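PDB 1U5K: DNA repair protein RecO from Deinococcus radiodurans, which probably takes part in DNA repair and in recombination by the RecF pathway, and carries a bound zinc ion. Local coordinates for residues G10-R15 with L50-H55; T26-Q31 with G106-Q111; P129-L134 with P212-A217. All coordinates share one frame; numbering follows the deposited sequence.

Contact 1. Residues G10-R15 with L50-H55; sequences GIVIRR and LNLFHH
Ile11 and His55 form an antiparallel non-hydrogen-bonded pair, their CA atoms 4.3 Å apart, where strand 5-17 meets the turn that leads into strand 55-61. Both belong to the N-terminal OB-type domain, so the turn is tied to the sheet's first strand just where the fourth begins. From there Val12 grips the type II beta turn Asn51-His54 with both backbone groups: its N donates to His54 O at 3.0 Å, and its O receives Phe53 N at 2.8 Å. Around the pair two CA-H...O contacts, Ile11 CA to His54 O and His55 CA to Gly10 O, accompany the close approach. The His55 ring lies alongside Gly10 N and CA, and its NE2 is hydrogen-bonded to Ser9 OG; the nearly fully extended backbone of Gly10 is one that glycine adopts easily.

Val12 points toward the turn and sets its branched end against the Asn51 peptide, CB lying 3.3 Å from Asn51 O. Its CG1, anti to the backbone N (chi1 179°), also reaches Leu52 CD2 at 4.3 Å. The side chain of Ile11 crosses that of His55 at about a right angle, CG1 beside the imidazole, while CG2 approaches the CA of Phe53.

Arg15 stretches out from CG to NE and delivers NH1 to Leu50 O at 3.2 Å. The acceptor lies in the guanidinium plane, yet the donor stands well above the carbonyl plane of Leu50. Over one face of the guanidinium comes Asn51 OD1, the amide and guanidinium planes only 13° apart; ND2 bonds to Ser48 O. NH1 has a second acceptor in Ser47 O. The chemistry is therefore divided: backbone bonds tie the turn to the strand where Val12 is buried, and a long cationic side chain holds the preceding loop at the partly exposed end.

Contact 2. Residues T26-Q31 with G106-Q111; sequences TLLTPQ and GEFSEQ
Leu28 and Phe108 meet with their side chains crossing at about a right angle, joining strand 23-29 of the N-terminal OB-type domain to the loop that leads into helix 110-125. The phenyl ring turns one face to the leucine: CD2 stands over its centre, 4.2 Å from the centroid and 7° off the ring normal, a CH-pi contact. Leu28 CB approaches nearer the rim, 3.7 Å from Phe108 CE2. Phe108 points toward the strand, with CG anti to the backbone N (chi1 -160°). At the ring edge, near its plane, lies Thr29 O, 3.6 Å from Phe108 CD2. A flat aromatic suits this place, since its face takes a branched aliphatic group and its weakly positive rim can border a carbonyl oxygen; Phe103 adds an edge-to-face ring contact. An alanine in place of Phe108 would probably take the ring face away from Leu28 CD2 and the edge from Thr29 O, and open a gap between the strand and the loop.

Farther along, Pro30 lays CB beside Glu110 CG at 3.9 Å, aliphatic part against aliphatic part at the exposed start of the helix. Ser109 is the N-cap of that helix, its OG accepting from Ala112 N. The two backbones are joined through water: one molecule donates to Pro30 O at 2.8 Å and to Phe108 O at 2.7 Å.

Contact 3. Residues P129-L134 with P212-A217; sequences PEWVAL and PALWRA
The indole of Trp215 receives Leu134 over one face and Glu130 at its edge. Leu134 CD2 stands over the centre of the six-membered ring, 3.4 Å from its centroid and almost on the ring normal, a close CH-pi contact. In the ring plane, NE1 donates to Glu130 OE2 at 2.9 Å, with an N-H...O angle of 159°. OE2 is met on its anti side, with the carboxylate nearly coplanar with the indole. Trp131 presents an edge, its CZ3 lying 4.1 Å from Leu214 CD1.

The extended chain of Glu130, with CG anti to the backbone N (chi1 -177°), carries the carboxylate across to the indole; its CG also lies in plane at the ring edge. OE1 forms a salt bridge with Arg211, so the two oxygens have separate partners, and this second bond probably helps fix the rotation of the carboxylate. Tryptophan suits its place by offering a broad apolar face and one N-H on the same rigid group. Ala133 is small enough to let the ring come near its backbone, with CB 4.0 Å from Trp215 CH2. Leu134 also crosses Leu214 at about a right angle, CD2 lying 3.9 Å from Leu214 CB.

The axes of segments 129-134 and 212-217 approach to 11.5 Å, their N-to-C directions 34° apart, a spacing that the large side chains fill. Helix 86-102 adds Leu94 against Trp215 and Phe91 against Ala133, while helix 184-192 packs Val186, Phe189 and Leu190 against Leu214, placing the pair within the helical bundle.

How the contacts relate
Contacts 1 and 2 each include a strand of the same sheet, neighbouring strands 5-17 and 23-29; their centres are 13 Å apart. The strands join them directly: Ile11 N lies 2.9 Å from Leu28 O and Ile13 N 2.9 Å from Thr26 O, both probable hydrogen bonds, while Val12 CG2 packs on Leu27 CD2 at 3.4 Å. Contact 1 lies within the N-terminal domain, tying its loop before strand 55-61 to strand 5-17, whereas contact 2 ties that domain to the helices. Contact 3 belongs to the helical part, on the opposite side of the chain's centre, about 23 Å from each of the others between centres. All three lie away from the zinc ion bound by Cys153, Cys156, Cys173 and Cys176.

Contact 1. Residues G10-R15 with L50-H55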
loop_
_atom_site.group_PDB
_atom_site.type_symbol
_atom_site.label_atom_id
_atom_site.label_comp_id
_atom_site.label_asym_id
_atom_site.label_seq_id
_atom_site.Cartn_x
_atom_site.Cartn_y
_atom_site.Cartn_z
ATOM N N GLY A 10 -0.710 -18.822 -16.836
ATOM C CA GLY A 10 -1.500 -17.712 -16.347
ATOM C C GLY A 10 -0.765 -16.406 -16.510
ATOM O O GLY A 10 0.253 -16.330 -17.192
ATOM N N ILE A 11 -1.301 -15.403 -15.824
ATOM C CA ILE A 11 -0.914 -14.020 -15.976
ATOM C C ILE A 11 -0.148 -13.542 -14.749
ATOM O O ILE A 11 -0.626 -13.655 -13.622
ATOM C CB ILE A 11 -2.200 -13.193 -16.161
ATOM C CG1 ILE A 11 -2.861 -13.598 -17.484
ATOM C CG2 ILE A 11 -1.795 -11.734 -16.265
ATOM C CD1 ILE A 11 -4.228 -13.057 -17.694
ATOM N N VAL A 12 0.989 -12.918 -15.024
ATOM C CA VAL A 12 1.875 -12.373 -14.012
ATOM C C VAL A 12 1.211 -11.127 -13.469
ATOM O O VAL A 12 0.920 -10.209 -14.224
ATOM C CB VAL A 12 3.240 -11.975 -14.598
ATOM C CG1 VAL A 12 4.154 -11.388 -13.547
ATOM C CG2 VAL A 12 3.900 -13.154 -15.227
ATOM N N ILE A 13 0.937 -11.113 -12.174
ATOM C CA ILE A 13 0.339 -9.967 -11.503
ATOM C C ILE A 13 1.275 -9.200 -10.566
ATOM O O ILE A 13 0.973 -8.069 -10.177
ATOM C CB ILE A 13 -0.980 -10.333 -10.812
ATOM C CG1 ILE A 13 -0.788 -11.352 -9.690
ATOM C CG2 ILE A 13 -1.975 -10.775 -11.855
ATOM C CD1 ILE A 13 -1.849 -11.324 -8.615
ATOM N N ARG A 14 2.411 -9.800 -10.222
ATOM C CA ARG A 14 3.422 -9.155 -9.399
ATOM C C ARG A 14 4.778 -9.789 -9.700
ATOM O O ARG A 14 4.872 -11.004 -9.862
ATOM C CB ARG A 14 3.110 -9.266 -7.901
ATOM C CG ARG A 14 3.728 -8.146 -7.084
ATOM C CD ARG A 14 3.314 -8.081 -5.603
ATOM N NE ARG A 14 1.874 -7.906 -5.424
ATOM C CZ ARG A 14 1.030 -8.871 -5.090
ATOM N NH1 ARG A 14 1.454 -10.102 -4.828
ATOM N NH2 ARG A 14 -0.261 -8.605 -4.973
ATOM N N ARG A 15 5.808 -8.948 -9.732
ATOM C CA ARG A 15 7.199 -9.337 -9.974
ATOM C C ARG A 15 8.055 -8.647 -8.921
ATOM O O ARG A 15 7.953 -7.433 -8.743
ATOM C CB ARG A 15 7.601 -8.922 -11.389
ATOM C CG ARG A 15 9.082 -8.910 -11.687
ATOM C CD ARG A 15 9.411 -8.404 -13.083
ATOM N NE ARG A 15 10.860 -8.307 -13.268
ATOM C CZ ARG A 15 11.573 -9.124 -14.023
ATOM N NH1 ARG A 15 10.988 -10.109 -14.672
ATOM N NH2 ARG A 15 12.883 -8.956 -14.143
ATOM N N LEU A 50 8.746 -13.055 -17.668
ATOM C CA LEU A 50 8.005 -12.964 -16.416
ATOM C C LEU A 50 7.684 -11.521 -16.013
ATOM O O LEU A 50 7.994 -11.090 -14.905
ATOM C CB LEU A 50 8.769 -13.709 -15.325
ATOM C CG LEU A 50 8.866 -15.235 -15.429
ATOM C CD1 LEU A 50 9.732 -15.747 -14.286
ATOM C CD2 LEU A 50 7.525 -15.941 -15.396
ATOM N N ASN A 51 7.126 -10.722 -16.916
ATOM C CA ASN A 51 6.801 -9.346 -16.561
ATOM C C ASN A 51 5.302 -9.149 -16.410
ATOM O O ASN A 51 4.519 -9.956 -16.905
ATOM C CB ASN A 51 7.374 -8.356 -17.576
ATOM C CG ASN A 51 8.820 -8.023 -17.285
ATOM O OD1 ASN A 51 9.140 -7.232 -16.385
ATOM N ND2 ASN A 51 9.707 -8.655 -18.046
ATOM N N LEU A 52 4.935 -8.073 -15.722
ATOM C CA LEU A 52 3.544 -7.828 -15.388
ATOM C C LEU A 52 2.675 -7.916 -16.626
ATOM O O LEU A 52 3.019 -7.378 -17.680
ATOM C CB LEU A 52 3.305 -6.458 -14.758
ATOM C CG LEU A 52 3.457 -6.344 -13.252
ATOM C CD1 LEU A 52 3.015 -4.972 -12.769
ATOM C CD2 LEU A 52 2.678 -7.422 -12.582
ATOM N N PHE A 53 1.567 -8.622 -16.436
ATOM C CA PHE A 53 0.485 -8.675 -17.400
ATOM C C PHE A 53 0.750 -9.649 -18.548
ATOM O O PHE A 53 -0.121 -9.873 -19.377
ATOM C CB PHE A 53 0.055 -7.284 -17.884
ATOM C CG PHE A 53 -0.034 -6.244 -16.787
ATOM C CD1 PHE A 53 0.565 -5.005 -16.935
ATOM C CD2 PHE A 53 -0.611 -6.534 -15.567
ATOM C CE1 PHE A 53 0.521 -4.039 -15.924
ATOM C CE2 PHE A 53 -0.651 -5.594 -14.557
ATOM C CZ PHE A 53 -0.088 -4.345 -14.719
ATOM N N HIS A 54 1.901 -10.303 -18.569
ATOM C CA HIS A 54 2.143 -11.336 -19.567
ATOM C C HIS A 54 1.399 -12.615 -19.207
ATOM O O HIS A 54 1.326 -12.978 -18.030
ATOM C CB HIS A 54 3.638 -11.638 -19.637
ATOM C CG HIS A 54 4.448 -10.607 -20.358
ATOM N ND1 HIS A 54 5.812 -10.728 -20.511
ATOM C CD2 HIS A 54 4.095 -9.474 -21.012
ATOM C CE1 HIS A 54 6.268 -9.701 -21.208
ATOM N NE2 HIS A 54 5.242 -8.943 -21.552
ATOM N N HIS A 55 0.822 -13.277 -20.206
ATOM C CA HIS A 55 0.265 -14.619 -20.048
ATOM C C HIS A 55 1.430 -15.547 -20.373
ATOM O O HIS A 55 1.937 -15.524 -21.496
ATOM C CB HIS A 55 -0.936 -14.858 -20.982
ATOM C CG HIS A 55 -1.711 -16.109 -20.701
ATOM N ND1 HIS A 55 -3.085 -16.163 -20.786
ATOM C CD2 HIS A 55 -1.319 -17.340 -20.298
ATOM C CE1 HIS A 55 -3.502 -17.376 -20.465
ATOM N NE2 HIS A 55 -2.448 -18.108 -20.148
#

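Contact 2. Residues T26-Q31 with G106-Q111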
loop_
_atom_site.group_PDB
_atom_site.type_symbol
_atom_site.label_atom_id
_atom_site.label_comp_id
_atom_site.label_asym_id
_atom_site.label_seq_id
_atom_site.Cartn_x
_atom_site.Cartn_y
_atom_site.Cartn_z
ATOM N N THR A 26 3.964 -13.676 -8.744
ATOM C CA THR A 26 2.654 -14.221 -8.471
ATOM C C THR A 26 1.896 -14.267 -9.791
ATOM O O THR A 26 1.923 -13.317 -10.569
ATOM C CB THR A 26 1.965 -13.375 -7.420
ATOM O OG1 THR A 26 2.690 -13.480 -6.193
ATOM C CG2 THR A 26 0.601 -13.946 -7.075
ATOM N N LEU A 27 1.213 -15.379 -10.021
ATOM C CA LEU A 27 0.401 -15.548 -11.207
ATOM C C LEU A 27 -1.034 -15.848 -10.822
ATOM O O LEU A 27 -1.330 -16.558 -9.857
ATOM C CB LEU A 27 0.912 -16.688 -12.080
ATOM C CG LEU A 27 2.367 -16.833 -12.519
ATOM C CD1 LEU A 27 2.351 -17.923 -13.575
ATOM C CD2 LEU A 27 2.919 -15.595 -13.103
ATOM N N LEU A 28 -1.948 -15.307 -11.613
ATOM C CA LEU A 28 -3.310 -15.806 -11.591
ATOM C C LEU A 28 -3.475 -16.779 -12.752
ATOM O O LEU A 28 -3.129 -16.463 -13.885
ATOM C CB LEU A 28 -4.290 -14.642 -11.642
ATOM C CG LEU A 28 -4.202 -13.667 -10.474
ATOM C CD1 LEU A 28 -5.250 -12.617 -10.723
ATOM C CD2 LEU A 28 -4.341 -14.341 -9.123
ATOM N N THR A 29 -3.998 -17.958 -12.435
ATOM C CA THR A 29 -4.197 -19.076 -13.355
ATOM C C THR A 29 -5.575 -19.717 -13.221
ATOM O O THR A 29 -6.210 -19.575 -12.176
ATOM C CB THR A 29 -3.146 -20.188 -13.147
ATOM O OG1 THR A 29 -3.523 -21.082 -12.085
ATOM C CG2 THR A 29 -1.810 -19.594 -12.759
ATOM N N PRO A 30 -5.999 -20.462 -14.243
ATOM C CA PRO A 30 -7.294 -21.143 -14.179
ATOM C C PRO A 30 -7.394 -22.167 -13.055
ATOM O O PRO A 30 -8.513 -22.462 -12.640
ATOM C CB PRO A 30 -7.467 -21.753 -15.576
ATOM C CG PRO A 30 -6.134 -21.801 -16.181
ATOM C CD PRO A 30 -5.326 -20.697 -15.531
ATOM N N GLN A 31 -6.262 -22.606 -12.510
ATOM C CA GLN A 31 -6.265 -23.500 -11.361
ATOM C C GLN A 31 -5.952 -22.847 -10.017
ATOM O O GLN A 31 -5.722 -23.539 -9.032
ATOM C CB GLN A 31 -5.259 -24.630 -11.588
ATOM C CG GLN A 31 -5.403 -25.312 -12.943
ATOM C CD GLN A 31 -4.455 -26.507 -13.081
ATOM O OE1 GLN A 31 -3.469 -26.487 -13.826
ATOM N NE2 GLN A 31 -4.763 -27.555 -12.339
ATOM N N GLY A 106 -7.462 -20.535 -2.385
ATOM C CA GLY A 106 -8.560 -21.410 -2.770
ATOM C C GLY A 106 -9.784 -20.804 -3.445
ATOM O O GLY A 106 -10.579 -21.494 -4.081
ATOM N N GLU A 107 -10.018 -19.504 -3.313
ATOM C CA GLU A 107 -11.207 -18.917 -3.928
ATOM C C GLU A 107 -11.093 -18.610 -5.425
ATOM O O GLU A 107 -12.118 -18.312 -6.034
ATOM C CB GLU A 107 -11.641 -17.650 -3.177
ATOM C CG GLU A 107 -11.764 -17.825 -1.671
ATOM C CD GLU A 107 -12.368 -16.628 -0.953
ATOM O OE1 GLU A 107 -12.558 -15.537 -1.557
ATOM O OE2 GLU A 107 -12.639 -16.836 0.252
ATOM N N PHE A 108 -9.897 -18.651 -6.010
ATOM C CA PHE A 108 -9.677 -18.226 -7.387
ATOM C C PHE A 108 -9.887 -19.292 -8.454
ATOM O O PHE A 108 -9.009 -20.090 -8.749
ATOM C CB PHE A 108 -8.311 -17.569 -7.592
ATOM C CG PHE A 108 -8.244 -16.705 -8.829
ATOM C CD1 PHE A 108 -8.796 -15.441 -8.854
ATOM C CD2 PHE A 108 -7.655 -17.176 -9.979
ATOM C CE1 PHE A 108 -8.722 -14.659 -10.001
ATOM C CE2 PHE A 108 -7.552 -16.414 -11.124
ATOM C CZ PHE A 108 -8.086 -15.133 -11.136
ATOM N N SER A 109 -11.065 -19.250 -9.063
ATOM C CA SER A 109 -11.574 -20.310 -9.928
ATOM C C SER A 109 -11.231 -20.052 -11.384
ATOM O O SER A 109 -10.765 -18.973 -11.746
ATOM C CB SER A 109 -13.096 -20.352 -9.818
ATOM O OG SER A 109 -13.659 -19.088 -10.152
ATOM N N GLU A 110 -11.503 -21.034 -12.235
ATOM C CA GLU A 110 -11.322 -20.847 -13.665
ATOM C C GLU A 110 -12.172 -19.695 -14.202
ATOM O O GLU A 110 -11.725 -18.946 -15.065
ATOM C CB GLU A 110 -11.616 -22.129 -14.451
ATOM C CG GLU A 110 -11.396 -21.922 -15.945
ATOM C CD GLU A 110 -11.270 -23.188 -16.773
ATOM O OE1 GLU A 110 -11.592 -24.280 -16.264
ATOM O OE2 GLU A 110 -10.870 -23.086 -17.955
ATOM N N GLN A 111 -13.394 -19.552 -13.704
ATOM C CA GLN A 111 -14.297 -18.499 -14.153
ATOM C C GLN A 111 -13.700 -17.133 -13.810
ATOM O O GLN A 111 -13.744 -16.200 -14.606
ATOM C CB GLN A 111 -15.676 -18.671 -13.517
ATOM C CG GLN A 111 -16.458 -19.892 -13.982
ATOM C CD GLN A 111 -16.050 -21.216 -13.360
ATOM O OE1 GLN A 111 -15.294 -21.283 -12.386
ATOM N NE2 GLN A 111 -16.569 -22.292 -13.937
HETATM O O HOH W 1 -9.023 -22.506 -9.854
#

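Contact 3. Residues P129-L134 with P212-A217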
loop_
_atom_site.group_PDB
_atom_site.type_symbol
_atom_site.label_atom_id
_atom_site.label_comp_id
_atom_site.label_asym_id
_atom_site.label_seq_id
_atom_site.Cartn_x
_atom_site.Cartn_y
_atom_site.Cartn_z
ATOM N N PRO A 129 -10.860 2.691 -20.428
ATOM C CA PRO A 129 -10.352 1.654 -19.526
ATOM C C PRO A 129 -10.816 1.821 -18.082
ATOM O O PRO A 129 -11.005 0.774 -17.470
ATOM C CB PRO A 129 -8.839 1.703 -19.710
ATOM C CG PRO A 129 -8.591 3.043 -20.188
ATOM C CD PRO A 129 -9.760 3.442 -21.066
ATOM N N GLU A 130 -11.080 3.031 -17.595
ATOM C CA GLU A 130 -11.643 3.182 -16.258
ATOM C C GLU A 130 -12.958 2.411 -16.170
ATOM O O GLU A 130 -13.214 1.723 -15.176
ATOM C CB GLU A 130 -11.873 4.640 -15.848
ATOM C CG GLU A 130 -12.385 4.719 -14.416
ATOM C CD GLU A 130 -12.855 6.085 -13.978
ATOM O OE1 GLU A 130 -13.112 6.890 -14.885
ATOM O OE2 GLU A 130 -12.951 6.383 -12.762
ATOM N N TRP A 131 -13.780 2.520 -17.214
ATOM C CA TRP A 131 -15.093 1.895 -17.212
ATOM C C TRP A 131 -14.954 0.370 -17.262
ATOM O O TRP A 131 -15.716 -0.358 -16.615
ATOM C CB TRP A 131 -16.023 2.404 -18.322
ATOM C CG TRP A 131 -17.404 1.859 -18.180
ATOM C CD1 TRP A 131 -18.056 1.065 -19.064
ATOM C CD2 TRP A 131 -18.294 2.038 -17.074
ATOM N NE1 TRP A 131 -19.289 0.722 -18.570
ATOM C CE2 TRP A 131 -19.471 1.318 -17.355
ATOM C CE3 TRP A 131 -18.220 2.741 -15.864
ATOM C CZ2 TRP A 131 -20.556 1.265 -16.477
ATOM C CZ3 TRP A 131 -19.265 2.656 -14.984
ATOM C CH2 TRP A 131 -20.437 1.956 -15.309
ATOM N N VAL A 132 -13.999 -0.120 -18.042
ATOM C CA VAL A 132 -13.721 -1.557 -18.044
ATOM C C VAL A 132 -13.413 -2.007 -16.612
ATOM O O VAL A 132 -13.955 -3.001 -16.127
ATOM C CB VAL A 132 -12.578 -1.921 -19.004
ATOM C CG1 VAL A 132 -12.265 -3.404 -19.000
ATOM C CG2 VAL A 132 -12.919 -1.522 -20.447
ATOM N N ALA A 133 -12.553 -1.267 -15.924
ATOM C CA ALA A 133 -12.130 -1.673 -14.586
ATOM C C ALA A 133 -13.265 -1.616 -13.572
ATOM O O ALA A 133 -13.379 -2.533 -12.762
ATOM C CB ALA A 133 -10.932 -0.848 -14.120
ATOM N N LEU A 134 -14.110 -0.586 -13.618
ATOM C CA LEU A 134 -15.304 -0.523 -12.790
ATOM C C LEU A 134 -16.184 -1.747 -12.988
ATOM O O LEU A 134 -16.565 -2.439 -12.043
ATOM C CB LEU A 134 -16.122 0.755 -12.980
ATOM C CG LEU A 134 -15.711 1.885 -12.055
ATOM C CD1 LEU A 134 -16.396 3.152 -12.495
ATOM C CD2 LEU A 134 -15.915 1.596 -10.557
ATOM N N PRO A 212 -16.645 8.411 -9.005
ATOM C CA PRO A 212 -16.074 8.381 -7.652
ATOM C C PRO A 212 -17.002 7.687 -6.651
ATOM O O PRO A 212 -16.508 6.924 -5.824
ATOM C CB PRO A 212 -15.806 9.861 -7.344
ATOM C CG PRO A 212 -15.525 10.434 -8.706
ATOM C CD PRO A 212 -16.543 9.754 -9.599
ATOM N N ALA A 213 -18.311 7.895 -6.746
ATOM C CA ALA A 213 -19.282 7.193 -5.909
ATOM C C ALA A 213 -19.193 5.669 -6.030
ATOM O O ALA A 213 -19.229 4.952 -5.023
ATOM C CB ALA A 213 -20.679 7.650 -6.242
ATOM N N LEU A 214 -19.061 5.198 -7.267
ATOM C CA LEU A 214 -18.874 3.782 -7.565
ATOM C C LEU A 214 -17.571 3.194 -7.017
ATOM O O LEU A 214 -17.594 2.099 -6.451
ATOM C CB LEU A 214 -18.984 3.518 -9.060
ATOM C CG LEU A 214 -20.339 3.866 -9.682
ATOM C CD1 LEU A 214 -20.316 3.591 -11.176
ATOM C CD2 LEU A 214 -21.401 3.001 -9.017
ATOM N N TRP A 215 -16.468 3.924 -7.154
ATOM C CA TRP A 215 -15.193 3.485 -6.614
ATOM C C TRP A 215 -15.274 3.438 -5.100
ATOM O O TRP A 215 -14.761 2.507 -4.486
ATOM C CB TRP A 215 -14.018 4.372 -7.024
ATOM C CG TRP A 215 -13.584 4.137 -8.423
ATOM C CD1 TRP A 215 -13.637 5.051 -9.442
ATOM C CD2 TRP A 215 -13.073 2.923 -8.990
ATOM N NE1 TRP A 215 -13.178 4.480 -10.598
ATOM C CE2 TRP A 215 -12.816 3.180 -10.352
ATOM C CE3 TRP A 215 -12.818 1.640 -8.499
ATOM C CZ2 TRP A 215 -12.328 2.207 -11.217
ATOM C CZ3 TRP A 215 -12.323 0.669 -9.366
ATOM C CH2 TRP A 215 -12.109 0.952 -10.721
ATOM N N ARG A 216 -15.929 4.423 -4.498
ATOM C CA ARG A 216 -15.990 4.520 -3.046
ATOM C C ARG A 216 -16.773 3.367 -2.444
ATOM O O ARG A 216 -16.352 2.769 -1.456
ATOM C CB ARG A 216 -16.524 5.872 -2.581
ATOM C CG ARG A 216 -15.468 6.972 -2.603
ATOM C CD ARG A 216 -15.789 8.191 -1.746
ATOM N NE ARG A 216 -17.090 8.726 -2.138
ATOM C CZ ARG A 216 -17.277 9.604 -3.116
ATOM N NH1 ARG A 216 -16.247 10.099 -3.793
ATOM N NH2 ARG A 216 -18.509 10.000 -3.402
ATOM N N ALA A 217 -17.893 3.029 -3.066
ATOM C CA ALA A 217 -18.753 1.974 -2.570
ATOM C C ALA A 217 -18.017 0.640 -2.644
ATOM O O ALA A 217 -18.045 -0.143 -1.688
ATOM C CB ALA A 217 -20.017 1.946 -3.363
#